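PDB 3PJ0: Lmo0305 protein from Listeria monocytogenes, which belongs to the beta-eliminating lyase family of pyridoxal-phosphate-dependent proteins and carries the cofactor on a lysine, its exact function being unassigned. Local coordinates for residues 93-98 against 148-153; 143-148 against 158-163; 180-185 against 190-195; 253-258 against 336-341. All coordinates share one frame; numbering follows the deposited sequence.

Overall arrangement
Contacts 1 and 2 sit on neighbouring strands of the mixed sheet, 91-94 and 140-144. They share Arg148, and their centres are about 11 Å apart. Contact 3 packs beside the sheet, in the loop after strand 173-178. It also lies about 11 Å, centre to centre, from contact 2, where Ile184 packs on Leu145 and Pro146. Contact 4 reaches the region of the antiparallel sheet. Its centre is about 16 Å from that of contact 3, which it touches through Phe253 and Trp182, and about 24 Å from those of contacts 1 and 2. Arg180 of contact 3 bonds the cofactor-lysine adduct at position 208. Arg256 of contact 4 bonds the carbonyl of Ile210, two residues after the modified lysine.

Contact 1. Residues 93-98 against 148-153; sequences AYHPLS and REIGGQ
Glu149 and Ile150 of residues 148-153 pack against Leu97 and His95. Arg148 NH1 grips Glu149 OE2 at 2.8 Å in a salt bridge, coming from above the carboxylate plane. The Glu149 chain bends at chi2 (-74°), and OE2 has a second partner in His103. Its aliphatic part does the packing. Glu149 CB lies 3.6 Å from Leu97 CD1. Glu149 CG lies 3.7 Å from Leu97 O. A (4R)-2-methylpentane-2,4-diol molecule, probably from the crystallisation liquor, is about 4 Å from this side chain. Ile150 CG2 faces Leu97 CD1 at 4.4 Å. Ile150 CD1 comes to 4.3 Å from His95 NE2, obliquely to the ring. That ring is held from both nitrogens. His95 ND1 accepts from Leu97 N at 3.0 Å, and NE2 bonds the carbonyl of Gln124. Gly151 and Gly152 turn the chain with positive phi. Gln153 NE2 bonds back across the turn to Ile150 O at 2.9 Å. Gly152 and Gln153 face Gln147 in a G1 beta bulge. Leu97 and Glu149 both also touch Ile102 of helix 99-102, so the contact ties the loop after strand 140-144 to the turn between strand 91-94 and that helix.

Contact 2. Residues 143-148 against 158-163; sequences IELPQR and EELEKI
Ile143 and Leu145 meet Leu160 through branched aliphatic chains alone, and the flat groups of residues 143-148 sit behind them. The carboxylate of Glu144 is one. Arg148 N approaches Glu144 OE2 from above the carboxylate plane, 35° out of it, with a bond of 2.9 Å. This bond links the end of the strand to the first residue of the 3-10 segment. A second flat group is the cis peptide between Leu145 and Pro146. Beside it, Pro146 CD packs on Arg180 CB at 3.6 Å. The Gln147 amide is a third, and its oxygen packs on the side chain of His95.

The packing itself rests on the two methyl branches of Leu160. Leu160 CD2 meets Leu145 CD1 tip to tip at 3.5 Å. Leu160 was modelled in two conformers, and its methyl distances describe one of them. Leu160 CD1 lies 4.2 Å from Ile143 CG2, where the two side chains lie alongside, running opposite ways. Leu160 has its CG trans to the backbone N (chi1 -169°), which sends the fork toward the strand. Ile163, one turn further on, flanks the group more loosely, Ile163 CG2 being 4.7 Å from Ile143 CD1.

All three touching residues are buried. Ile143 also packs on Leu174, and Leu145 on Leu176, both of strand 173-178. The contact thus lies inside the beta-alpha-beta unit of strand 140-144, helix 157-170 and strand 173-178. Helix 128-132 borders it through Ile128 and Ile131, which touch Ile163.

Contact 3. Residues 180-185 against 190-195; sequences RLWEIT and KSAEEI
Thr185, Leu181 and Ile184 press on Ile195, while Leu181 and Trp182 also meet Ala192. Leu181 CD1 lies 3.7 Å from Ile195 CG2, the two chains passing side by side with their ends pointed contrary ways. The other methyl, Leu181 CD2, is 4.2 Å from Ala192 CB. Ile195 CD1 fits among Leu181, Thr185 and Ile184. It is 3.9 Å from Thr185 CG2, the two side chains being roughly perpendicular. Ile195 CD1 is 4.0 Å from Ile184 CG1. Thr185 CB comes within 3.1 Å of Lys190 O, a tight spot. Thr185 OG1 lies between N and the carbonyl carbon (chi1 68°), which puts CG2 opposite the carbonyl carbon and facing Ile195. Trp182 starts away from residues 190-195, but Trp182 CZ3 swings back to 4.2 Å from Ala192 CB.

Around this shell, the indole is fixed by NE1 bonding Ser205 O and by an edge-to-face stack with Phe253. Leu61 of helix 48-61 covers Leu181, Trp182 and Ala192, while Phe157 touches Ile195.

The start of helix 192-196 is set by a capping box. Glu194 N donates to Ser191 OG at 3.0 Å, and Ser191 N donates to Glu194 OE1, also at 3.0 Å. Arg180 NH1 bonds O3 of the cofactor-lysine adduct at position 208. The contact therefore packs a capped helix against the loop bordering the cofactor site, in the large domain of a fold-type I pyridoxal-phosphate protein.

Contact 4. Residues 253-258 against 336-341; sequences FEKRIG and VGDAFA
Arg256 and Asp338 meet in a salt bridge between the two segments. Its tight part is Arg256 NE donating to Asp338 OD2 at 2.7 Å, nearly straight at 167°. The oxygen lies at the edge of the guanidinium, close to its plane. From the carboxylate side the approach is steep, 57° out of the plane. The two flat groups are turned 65° apart. Arg256 NH2 adds a weak bond to Asp338 OD2 at 3.2 Å. The extended Arg256 chain, CG to NE, spans from the helix to the acid.

Both groups have further partners. Asp338 OD1 meets Lys259 NZ in a salt bridge and Tyr263 OH in a hydrogen bond. With Arg256 on OD2, the two positive charges would favour the ionised acid. Arg256 NH1 bonds the carbonyl of Ile210, two residues after the modified Lys208 in sequence. In this fold-type I pyridoxal-phosphate protein the bridge ties helix 243-256 to the loop that follows strand 329-335 of the antiparallel sheet and leads to helix 345-358.

The other side is loose. Lys255 lies partly exposed at the margin. Its chain bends at chi4, and Lys255 CE comes only to 3.9 Å from Asp338 OD2. Lys255 NZ stays 4.6 Å from Asp338 OD2, an attraction without direct contact. Lys255 NZ also has a long, weak ion pair with Glu30.

Contact 1. Residues 93-98 against 148-153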
# COMPACT_ATOMS: atom_id res chain seq x y z
N ALA A 93 -24.45 8.82 0.01
CA ALA A 93 -25.47 7.80 -0.04
C ALA A 93 -25.04 6.62 -0.90
O ALA A 93 -24.43 6.79 -1.95
CB ALA A 93 -26.83 8.38 -0.55
N TYR A 94 -25.34 5.43 -0.42
CA TYR A 94 -25.03 4.23 -1.15
C TYR A 94 -25.81 3.01 -0.65
O TYR A 94 -26.51 3.09 0.36
CB TYR A 94 -23.53 3.97 -1.14
CG TYR A 94 -22.81 3.91 0.21
CD1 TYR A 94 -23.32 3.22 1.30
CD2 TYR A 94 -21.52 4.49 0.36
CE1 TYR A 94 -22.59 3.14 2.52
CE2 TYR A 94 -20.80 4.40 1.53
CZ TYR A 94 -21.33 3.74 2.61
OH TYR A 94 -20.57 3.68 3.78
N HIS A 95 -25.67 1.88 -1.36
CA HIS A 95 -26.34 0.66 -0.99
C HIS A 95 -25.88 0.22 0.43
O HIS A 95 -24.71 0.40 0.78
CB HIS A 95 -26.01 -0.44 -2.01
CG HIS A 95 -26.83 -1.69 -1.85
ND1 HIS A 95 -26.47 -2.70 -0.99
CD2 HIS A 95 -27.96 -2.11 -2.47
CE1 HIS A 95 -27.37 -3.68 -1.05
NE2 HIS A 95 -28.28 -3.34 -1.95
N PRO A 96 -26.78 -0.36 1.24
CA PRO A 96 -26.43 -0.84 2.60
C PRO A 96 -25.18 -1.78 2.68
O PRO A 96 -24.49 -1.83 3.71
CB PRO A 96 -27.68 -1.64 3.01
CG PRO A 96 -28.77 -0.98 2.31
CD PRO A 96 -28.21 -0.57 0.97
N LEU A 97 -24.90 -2.51 1.60
CA LEU A 97 -23.81 -3.48 1.58
C LEU A 97 -22.62 -2.96 0.77
O LEU A 97 -21.79 -3.76 0.29
CB LEU A 97 -24.30 -4.83 1.05
CG LEU A 97 -25.48 -5.44 1.80
CD1 LEU A 97 -25.79 -6.89 1.35
CD2 LEU A 97 -25.18 -5.42 3.29
N SER A 98 -22.52 -1.64 0.62
CA SER A 98 -21.35 -1.07 -0.03
C SER A 98 -20.09 -1.55 0.69
O SER A 98 -20.10 -1.81 1.89
CB SER A 98 -21.36 0.44 -0.04
OG SER A 98 -20.12 0.95 -0.52
N ARG A 148 -22.15 -6.73 -5.91
CA ARG A 148 -21.62 -8.05 -5.58
C ARG A 148 -22.30 -8.80 -4.43
O ARG A 148 -22.52 -10.00 -4.54
CB ARG A 148 -20.13 -7.93 -5.28
CG ARG A 148 -19.42 -9.23 -4.90
CD ARG A 148 -19.33 -9.46 -3.37
NE ARG A 148 -18.44 -10.58 -3.12
CZ ARG A 148 -17.70 -10.80 -2.02
NH1 ARG A 148 -17.74 -10.00 -0.97
NH2 ARG A 148 -16.91 -11.87 -1.98
N GLU A 149 -22.61 -8.11 -3.35
CA GLU A 149 -23.18 -8.77 -2.16
C GLU A 149 -24.57 -9.35 -2.39
O GLU A 149 -25.03 -10.19 -1.60
CB GLU A 149 -23.17 -7.85 -0.95
CG GLU A 149 -21.78 -7.40 -0.55
CD GLU A 149 -20.93 -8.46 0.14
OE1 GLU A 149 -21.46 -9.40 0.75
OE2 GLU A 149 -19.69 -8.30 0.09
N ILE A 150 -25.24 -8.93 -3.46
CA ILE A 150 -26.56 -9.50 -3.78
C ILE A 150 -26.48 -10.39 -5.04
O ILE A 150 -27.46 -10.64 -5.73
CB ILE A 150 -27.69 -8.44 -3.81
CG1 ILE A 150 -27.44 -7.35 -4.85
CG2 ILE A 150 -27.84 -7.80 -2.45
CD1 ILE A 150 -28.63 -6.42 -4.99
N GLY A 151 -25.28 -10.86 -5.33
CA GLY A 151 -25.07 -11.80 -6.42
C GLY A 151 -24.53 -11.24 -7.69
O GLY A 151 -24.40 -11.97 -8.66
N GLY A 152 -24.22 -9.94 -7.71
CA GLY A 152 -23.73 -9.31 -8.93
C GLY A 152 -24.93 -8.84 -9.76
O GLY A 152 -25.09 -9.25 -10.93
N GLN A 153 -25.77 -8.02 -9.16
CA GLN A 153 -26.94 -7.50 -9.89
C GLN A 153 -26.68 -6.10 -10.49
O GLN A 153 -25.88 -5.31 -9.96
CB GLN A 153 -28.15 -7.45 -8.95
CG GLN A 153 -28.64 -8.80 -8.39
CD GLN A 153 -29.93 -8.66 -7.59
OE1 GLN A 153 -30.88 -7.95 -8.00
NE2 GLN A 153 -30.01 -9.38 -6.48

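Contact 2. Residues 143-148 against 158-163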
# COMPACT_ATOMS: atom_id res chain seq x y z
N ILE A 143 -22.30 4.24 -6.59
CA ILE A 143 -22.97 3.10 -7.23
C ILE A 143 -21.92 2.01 -7.49
O ILE A 143 -20.83 2.28 -7.97
CB ILE A 143 -23.57 3.52 -8.61
CG1 ILE A 143 -24.52 4.71 -8.46
CG2 ILE A 143 -24.15 2.33 -9.34
CD1 ILE A 143 -25.75 4.46 -7.56
N GLU A 144 -22.26 0.77 -7.16
CA GLU A 144 -21.35 -0.38 -7.37
C GLU A 144 -21.94 -1.25 -8.51
O GLU A 144 -23.03 -1.79 -8.37
CB GLU A 144 -21.24 -1.20 -6.08
CG GLU A 144 -20.29 -2.36 -6.16
CD GLU A 144 -20.36 -3.29 -4.94
OE1 GLU A 144 -20.38 -2.81 -3.78
OE2 GLU A 144 -20.40 -4.51 -5.18
N LEU A 145 -21.22 -1.32 -9.64
CA LEU A 145 -21.65 -2.09 -10.81
C LEU A 145 -20.72 -3.29 -10.98
O LEU A 145 -19.52 -3.12 -11.23
CB LEU A 145 -21.61 -1.24 -12.09
CG LEU A 145 -22.39 0.05 -12.13
CD1 LEU A 145 -22.13 0.86 -13.40
CD2 LEU A 145 -23.89 -0.23 -11.99
N PRO A 146 -21.23 -4.51 -10.77
CA PRO A 146 -22.55 -4.89 -10.33
C PRO A 146 -22.55 -4.91 -8.81
O PRO A 146 -21.48 -4.75 -8.23
CB PRO A 146 -22.68 -6.31 -10.88
CG PRO A 146 -21.33 -6.85 -10.76
CD PRO A 146 -20.36 -5.69 -10.93
N GLN A 147 -23.70 -5.15 -8.18
CA GLN A 147 -23.78 -5.16 -6.71
C GLN A 147 -23.42 -6.56 -6.24
O GLN A 147 -24.26 -7.47 -6.20
CB GLN A 147 -25.17 -4.76 -6.22
CG GLN A 147 -25.20 -4.45 -4.73
CD GLN A 147 -24.69 -3.03 -4.43
OE1 GLN A 147 -25.25 -2.06 -4.93
NE2 GLN A 147 -23.63 -2.91 -3.62
N ARG A 148 -22.15 -6.73 -5.91
CA ARG A 148 -21.62 -8.05 -5.58
C ARG A 148 -22.30 -8.80 -4.43
O ARG A 148 -22.52 -10.00 -4.54
CB ARG A 148 -20.13 -7.93 -5.28
CG ARG A 148 -19.42 -9.23 -4.90
CD ARG A 148 -19.33 -9.46 -3.37
NE ARG A 148 -18.44 -10.58 -3.12
CZ ARG A 148 -17.70 -10.80 -2.02
NH1 ARG A 148 -17.74 -10.00 -0.97
NH2 ARG A 148 -16.91 -11.87 -1.98
N GLU A 158 -30.46 2.14 -18.97
CA GLU A 158 -31.30 3.34 -19.03
C GLU A 158 -31.61 3.91 -17.64
O GLU A 158 -31.82 5.11 -17.48
CB GLU A 158 -32.60 3.08 -19.80
CG GLU A 158 -32.38 2.76 -21.28
CD GLU A 158 -31.85 1.35 -21.53
OE1 GLU A 158 -31.87 0.52 -20.59
OE2 GLU A 158 -31.40 1.08 -22.65
N GLU A 159 -31.65 3.04 -16.63
CA GLU A 159 -31.91 3.50 -15.27
C GLU A 159 -30.66 4.17 -14.67
O GLU A 159 -30.75 5.08 -13.84
CB GLU A 159 -32.43 2.35 -14.41
CG GLU A 159 -33.78 1.80 -14.88
CD GLU A 159 -34.95 2.79 -14.82
OE1 GLU A 159 -34.84 3.86 -14.18
OE2 GLU A 159 -36.02 2.47 -15.39
N LEU A 160 -29.48 3.71 -15.09
CA LEU A 160 -28.23 4.32 -14.65
C LEU A 160 -28.17 5.71 -15.29
O LEU A 160 -27.80 6.67 -14.65
CB LEU A 160 -27.07 3.40 -15.06
CG LEU A 160 -25.66 3.65 -14.53
CD1 LEU A 160 -25.64 3.65 -13.00
CD2 LEU A 160 -24.74 2.57 -15.08
N GLU A 161 -28.59 5.82 -16.55
CA GLU A 161 -28.64 7.13 -17.22
C GLU A 161 -29.55 8.10 -16.45
O GLU A 161 -29.19 9.24 -16.18
CB GLU A 161 -29.13 6.99 -18.66
CG GLU A 161 -28.14 6.26 -19.57
CD GLU A 161 -28.68 6.00 -20.98
OE1 GLU A 161 -29.90 5.81 -21.14
OE2 GLU A 161 -27.87 5.99 -21.93
N LYS A 162 -30.71 7.63 -16.06
CA LYS A 162 -31.66 8.46 -15.31
C LYS A 162 -31.09 8.88 -13.93
O LYS A 162 -31.32 9.99 -13.45
CB LYS A 162 -33.01 7.74 -15.22
CG LYS A 162 -33.66 7.61 -16.59
CD LYS A 162 -34.89 6.72 -16.63
CE LYS A 162 -35.48 6.75 -18.05
NZ LYS A 162 -36.50 5.68 -18.29
N ILE A 163 -30.36 7.98 -13.29
CA ILE A 163 -29.74 8.30 -12.00
C ILE A 163 -28.69 9.41 -12.19
O ILE A 163 -28.62 10.36 -11.40
CB ILE A 163 -29.12 7.04 -11.36
CG1 ILE A 163 -30.23 6.18 -10.76
CG2 ILE A 163 -28.08 7.44 -10.33
CD1 ILE A 163 -29.76 4.86 -10.18

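Contact 3. Residues 180-185 against 190-195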
# COMPACT_ATOMS: atom_id res chain seq x y z
N ARG A 180 -15.51 -4.29 -10.20
CA ARG A 180 -15.83 -5.32 -11.21
C ARG A 180 -16.37 -4.70 -12.49
O ARG A 180 -17.23 -5.27 -13.17
CB ARG A 180 -16.82 -6.33 -10.63
CG ARG A 180 -16.24 -7.19 -9.49
CD ARG A 180 -17.28 -8.03 -8.74
NE ARG A 180 -16.60 -8.78 -7.68
CZ ARG A 180 -16.24 -8.28 -6.50
NH1 ARG A 180 -16.53 -7.02 -6.15
NH2 ARG A 180 -15.59 -9.04 -5.63
N LEU A 181 -15.87 -3.52 -12.84
CA LEU A 181 -16.32 -2.87 -14.08
C LEU A 181 -16.07 -3.68 -15.36
O LEU A 181 -16.92 -3.75 -16.25
CB LEU A 181 -15.65 -1.51 -14.26
CG LEU A 181 -15.98 -0.76 -15.56
CD1 LEU A 181 -17.50 -0.39 -15.64
CD2 LEU A 181 -15.09 0.49 -15.62
N TRP A 182 -14.88 -4.24 -15.48
CA TRP A 182 -14.47 -4.93 -16.69
C TRP A 182 -15.43 -6.08 -17.02
O TRP A 182 -15.76 -6.34 -18.17
CB TRP A 182 -13.05 -5.48 -16.55
CG TRP A 182 -12.05 -4.50 -15.92
CD1 TRP A 182 -11.42 -4.67 -14.72
CD2 TRP A 182 -11.58 -3.24 -16.43
NE1 TRP A 182 -10.58 -3.63 -14.46
CE2 TRP A 182 -10.67 -2.72 -15.48
CE3 TRP A 182 -11.85 -2.50 -17.58
CZ2 TRP A 182 -10.02 -1.48 -15.64
CZ3 TRP A 182 -11.20 -1.28 -17.75
CH2 TRP A 182 -10.28 -0.80 -16.79
N GLU A 183 -15.91 -6.73 -15.96
CA GLU A 183 -16.79 -7.87 -16.08
C GLU A 183 -18.21 -7.57 -16.59
O GLU A 183 -18.91 -8.52 -16.99
CB GLU A 183 -16.93 -8.55 -14.71
CG GLU A 183 -15.67 -9.14 -14.13
CD GLU A 183 -14.85 -8.22 -13.23
OE1 GLU A 183 -14.53 -7.10 -13.64
OE2 GLU A 183 -14.47 -8.68 -12.13
N ILE A 184 -18.64 -6.31 -16.54
CA ILE A 184 -20.02 -5.95 -16.95
C ILE A 184 -20.18 -5.37 -18.37
O ILE A 184 -21.29 -5.26 -18.87
CB ILE A 184 -20.69 -4.98 -15.92
CG1 ILE A 184 -20.10 -3.56 -15.97
CG2 ILE A 184 -20.60 -5.55 -14.51
CD1 ILE A 184 -20.75 -2.59 -15.03
N THR A 185 -19.09 -5.05 -19.05
CA THR A 185 -19.22 -4.48 -20.40
C THR A 185 -19.91 -5.45 -21.38
O THR A 185 -20.71 -5.03 -22.20
CB THR A 185 -17.90 -3.92 -20.95
OG1 THR A 185 -16.97 -4.97 -21.19
CG2 THR A 185 -17.30 -2.92 -19.98
N LYS A 190 -21.74 -1.93 -23.71
CA LYS A 190 -21.19 -0.56 -23.56
C LYS A 190 -19.71 -0.68 -23.25
O LYS A 190 -19.29 -1.60 -22.56
CB LYS A 190 -21.87 0.20 -22.41
CG LYS A 190 -23.37 0.45 -22.62
CD LYS A 190 -23.68 1.56 -23.61
CE LYS A 190 -25.15 1.64 -23.90
NZ LYS A 190 -25.52 2.90 -24.63
N SER A 191 -18.90 0.25 -23.74
CA SER A 191 -17.48 0.24 -23.38
C SER A 191 -17.29 0.77 -21.95
O SER A 191 -18.18 1.43 -21.40
CB SER A 191 -16.67 1.15 -24.29
OG SER A 191 -17.13 2.48 -24.15
N ALA A 192 -16.11 0.53 -21.39
CA ALA A 192 -15.76 1.06 -20.08
C ALA A 192 -15.95 2.57 -20.08
O ALA A 192 -16.48 3.12 -19.12
CB ALA A 192 -14.34 0.69 -19.71
N GLU A 193 -15.51 3.24 -21.15
CA GLU A 193 -15.66 4.69 -21.30
C GLU A 193 -17.12 5.12 -21.25
O GLU A 193 -17.46 6.09 -20.57
CB GLU A 193 -15.00 5.17 -22.61
CG GLU A 193 -15.18 6.64 -22.87
CD GLU A 193 -14.35 7.15 -24.06
OE1 GLU A 193 -13.78 6.35 -24.81
OE2 GLU A 193 -14.29 8.39 -24.22
N GLU A 194 -17.98 4.42 -21.97
CA GLU A 194 -19.40 4.76 -22.00
C GLU A 194 -20.03 4.68 -20.63
O GLU A 194 -20.73 5.60 -20.23
CB GLU A 194 -20.18 3.86 -22.97
CG GLU A 194 -19.98 4.22 -24.40
CD GLU A 194 -20.80 3.36 -25.33
OE1 GLU A 194 -20.45 2.17 -25.52
OE2 GLU A 194 -21.81 3.86 -25.85
N ILE A 195 -19.73 3.62 -19.89
CA ILE A 195 -20.27 3.44 -18.54
C ILE A 195 -19.73 4.54 -17.60
O ILE A 195 -20.48 5.19 -16.88
CB ILE A 195 -19.91 2.03 -17.98
CG1 ILE A 195 -20.59 0.93 -18.82
CG2 ILE A 195 -20.35 1.82 -16.52
CD1 ILE A 195 -19.99 -0.47 -18.56

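Contact 4. Residues 253-258 against 336-341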
# COMPACT_ATOMS: atom_id res chain seq x y z
N PHE A 253 -4.04 -7.39 -16.93
CA PHE A 253 -5.07 -6.65 -17.70
C PHE A 253 -4.99 -7.05 -19.19
O PHE A 253 -6.00 -7.39 -19.82
CB PHE A 253 -4.89 -5.13 -17.54
CG PHE A 253 -5.92 -4.34 -18.25
CD1 PHE A 253 -7.13 -4.07 -17.66
CD2 PHE A 253 -5.69 -3.87 -19.53
CE1 PHE A 253 -8.13 -3.35 -18.37
CE2 PHE A 253 -6.68 -3.13 -20.23
CZ PHE A 253 -7.90 -2.87 -19.62
N GLU A 254 -3.79 -7.05 -19.76
CA GLU A 254 -3.67 -7.36 -21.19
C GLU A 254 -3.96 -8.83 -21.46
O GLU A 254 -4.55 -9.18 -22.49
CB GLU A 254 -2.30 -6.94 -21.74
CG GLU A 254 -2.11 -5.45 -21.84
CD GLU A 254 -3.05 -4.80 -22.86
OE1 GLU A 254 -3.31 -5.42 -23.91
OE2 GLU A 254 -3.52 -3.68 -22.61
N LYS A 255 -3.60 -9.69 -20.50
CA LYS A 255 -3.85 -11.11 -20.63
C LYS A 255 -5.31 -11.46 -20.57
O LYS A 255 -5.74 -12.32 -21.31
CB LYS A 255 -3.15 -11.88 -19.52
CG LYS A 255 -3.39 -13.40 -19.51
CD LYS A 255 -2.66 -13.99 -18.28
CE LYS A 255 -2.97 -15.43 -18.05
NZ LYS A 255 -2.34 -16.35 -19.07
N ARG A 256 -6.09 -10.78 -19.73
CA ARG A 256 -7.48 -11.20 -19.50
C ARG A 256 -8.61 -10.27 -19.91
O ARG A 256 -9.75 -10.72 -19.95
CB ARG A 256 -7.66 -11.60 -18.04
CG ARG A 256 -6.71 -12.73 -17.59
CD ARG A 256 -7.12 -13.32 -16.26
NE ARG A 256 -6.28 -14.46 -15.87
CZ ARG A 256 -5.44 -14.52 -14.85
NH1 ARG A 256 -5.28 -13.50 -14.00
NH2 ARG A 256 -4.78 -15.66 -14.63
N ILE A 257 -8.33 -9.00 -20.20
CA ILE A 257 -9.40 -8.07 -20.57
C ILE A 257 -10.21 -8.60 -21.78
O ILE A 257 -11.46 -8.47 -21.81
CB ILE A 257 -8.87 -6.63 -20.82
CG1 ILE A 257 -10.04 -5.61 -20.90
CG2 ILE A 257 -8.02 -6.55 -22.12
CD1 ILE A 257 -11.00 -5.62 -19.70
N GLY A 258 -9.56 -9.26 -22.74
CA GLY A 258 -10.27 -9.79 -23.88
C GLY A 258 -11.15 -11.01 -23.60
O GLY A 258 -11.84 -11.50 -24.51
N VAL A 336 -16.45 -16.60 -12.25
CA VAL A 336 -15.77 -17.33 -13.32
C VAL A 336 -14.52 -16.60 -13.79
O VAL A 336 -14.51 -15.36 -13.93
CB VAL A 336 -16.70 -17.64 -14.51
CG1 VAL A 336 -15.95 -18.34 -15.67
CG2 VAL A 336 -17.84 -18.54 -14.07
N GLY A 337 -13.46 -17.36 -14.02
CA GLY A 337 -12.18 -16.86 -14.46
C GLY A 337 -11.51 -17.92 -15.32
O GLY A 337 -12.20 -18.73 -15.96
N ASP A 338 -10.18 -17.95 -15.31
CA ASP A 338 -9.45 -18.90 -16.19
C ASP A 338 -9.56 -20.37 -15.75
O ASP A 338 -9.41 -21.28 -16.57
CB ASP A 338 -7.94 -18.57 -16.30
CG ASP A 338 -7.63 -17.34 -17.14
OD1 ASP A 338 -8.50 -16.78 -17.84
OD2 ASP A 338 -6.47 -16.92 -17.08
N ALA A 339 -9.80 -20.62 -14.46
CA ALA A 339 -9.88 -22.00 -13.97
C ALA A 339 -11.03 -22.79 -14.64
O ALA A 339 -10.87 -23.96 -14.98
CB ALA A 339 -10.05 -22.03 -12.44
N PHE A 340 -12.15 -22.13 -14.87
CA PHE A 340 -13.31 -22.84 -15.45
C PHE A 340 -13.00 -23.57 -16.76
O PHE A 340 -13.38 -24.73 -16.94
CB PHE A 340 -14.53 -21.91 -15.62
CG PHE A 340 -15.73 -22.62 -16.18
CD1 PHE A 340 -16.51 -23.43 -15.37
CD2 PHE A 340 -16.06 -22.50 -17.52
CE1 PHE A 340 -17.61 -24.13 -15.90
CE2 PHE A 340 -17.17 -23.21 -18.06
CZ PHE A 340 -17.94 -24.00 -17.25
N ALA A 341 -12.24 -22.92 -17.64
CA ALA A 341 -11.93 -23.49 -18.95
C ALA A 341 -10.98 -24.68 -18.88
O ALA A 341 -10.85 -25.40 -19.87
CB ALA A 341 -11.39 -22.42 -19.90